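Type III effector Xcv3220-like C-terminal domain-containing protein (Xanthomonas campestris pv. vesicatoria, PDB 4FC9) is a type III effector secreted into the plant host, whose all-helical C-terminal domain, the part crystallised here, is of unknown function. Local coordinates at residues P55-E58 against G59-Y63. Sequence-based numbering, arbitrary orientation.
Sequences PFLE and GAPSY
Leu57 and Pro61 meet across a type II beta turn that runs from Leu57 to Ala60, a local surface contact in the long loop between helices 32-49 and 79-88. One backbone bond closes the turn: Ala60 N donates to Leu57 O over 2.9 Å. Glu58 and Gly59 fill the two corner positions. With phi at 85°, Gly59 takes the left-handed conformation that a type II turn asks of its third residue, one that suits glycine because it has no beta carbon to press on Glu58 O. Just past the closing bond the Pro61 ring folds back on the start of the turn. Its CD lies 3.6 Å from Leu57 CB and equally 3.6 Å from Leu57 O, while its CG approaches Leu57 CD1 at 3.9 Å, the two side chains crossing at about a right angle. With CG anti to its carbonyl carbon (chi1 -71°), Leu57 turns CD1 to the CG of the Pro61 ring. Glu58 instead runs its extended chain away from the turn, CG anti to its backbone N, and takes no part in closing it. Arg53, just upstream, bonds through NE to Ala60 O and through NH2 to Gly59 O, Asn54 shares a backbone hydrogen bond with Pro61, and Phe56 packs against helices 32-49, 79-88 and 152-171. Within the turn itself, the chain thus reverses at an exposed corner on a glycine that accepts positive phi, one closing backbone bond and the small apolar contact of Leu57 with Pro61.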
# COMPACT_ATOMS: atom_id res chain seq x y z
N PRO A 55 5.30 -12.07 -5.92
CA PRO A 55 5.04 -11.42 -7.21
C PRO A 55 6.09 -10.39 -7.60
O PRO A 55 6.01 -9.80 -8.68
CB PRO A 55 3.69 -10.74 -7.00
CG PRO A 55 3.65 -10.45 -5.54
CD PRO A 55 4.34 -11.62 -4.89
N PHE A 56 7.07 -10.16 -6.73
CA PHE A 56 8.06 -9.13 -6.96
C PHE A 56 9.31 -9.68 -7.64
O PHE A 56 10.19 -8.92 -8.03
CB PHE A 56 8.42 -8.43 -5.64
CG PHE A 56 7.26 -7.67 -5.05
CD1 PHE A 56 6.89 -6.44 -5.55
CD2 PHE A 56 6.53 -8.20 -4.00
CE1 PHE A 56 5.82 -5.74 -5.01
CE2 PHE A 56 5.46 -7.51 -3.45
CZ PHE A 56 5.10 -6.28 -3.96
N LEU A 57 9.37 -11.00 -7.79
CA LEU A 57 10.48 -11.62 -8.49
C LEU A 57 9.99 -12.38 -9.71
O LEU A 57 8.91 -12.97 -9.70
CB LEU A 57 11.25 -12.57 -7.56
CG LEU A 57 12.10 -11.93 -6.46
CD1 LEU A 57 12.60 -13.00 -5.51
CD2 LEU A 57 13.26 -11.15 -7.05
N GLU A 58 10.80 -12.34 -10.77
CA GLU A 58 10.54 -13.06 -12.00
C GLU A 58 10.16 -14.52 -11.72
O GLU A 58 10.85 -15.23 -11.00
CB GLU A 58 11.79 -13.01 -12.88
CG GLU A 58 11.60 -13.59 -14.26
CD GLU A 58 12.85 -13.52 -15.10
OE1 GLU A 58 13.93 -13.22 -14.54
OE2 GLU A 58 12.77 -13.78 -16.32
N GLY A 59 9.04 -14.94 -12.30
CA GLY A 59 8.55 -16.30 -12.13
C GLY A 59 7.73 -16.53 -10.88
O GLY A 59 7.24 -17.63 -10.65
N ALA A 60 7.59 -15.48 -10.06
CA ALA A 60 6.87 -15.57 -8.80
C ALA A 60 7.28 -16.76 -7.93
O ALA A 60 6.47 -17.65 -7.67
CB ALA A 60 5.37 -15.58 -9.04
N PRO A 61 8.55 -16.79 -7.48
CA PRO A 61 9.00 -17.94 -6.69
C PRO A 61 8.31 -17.99 -5.34
O PRO A 61 7.80 -16.98 -4.87
CB PRO A 61 10.49 -17.64 -6.51
CG PRO A 61 10.57 -16.17 -6.51
CD PRO A 61 9.57 -15.73 -7.55
N SER A 62 8.29 -19.17 -4.73
CA SER A 62 7.74 -19.32 -3.39
C SER A 62 8.54 -18.45 -2.42
O SER A 62 9.71 -18.18 -2.65
CB SER A 62 7.81 -20.78 -2.95
OG SER A 62 7.32 -20.95 -1.63
N TYR A 63 7.90 -18.02 -1.33
CA TYR A 63 8.64 -17.37 -0.25
C TYR A 63 8.74 -18.29 0.96
O TYR A 63 9.32 -17.93 1.97
CB TYR A 63 8.02 -16.02 0.14
CG TYR A 63 6.57 -16.06 0.58
CD1 TYR A 63 6.21 -16.46 1.86
CD2 TYR A 63 5.56 -15.67 -0.29
CE1 TYR A 63 4.88 -16.49 2.26
CE2 TYR A 63 4.24 -15.68 0.10
CZ TYR A 63 3.90 -16.10 1.37
OH TYR A 63 2.58 -16.11 1.75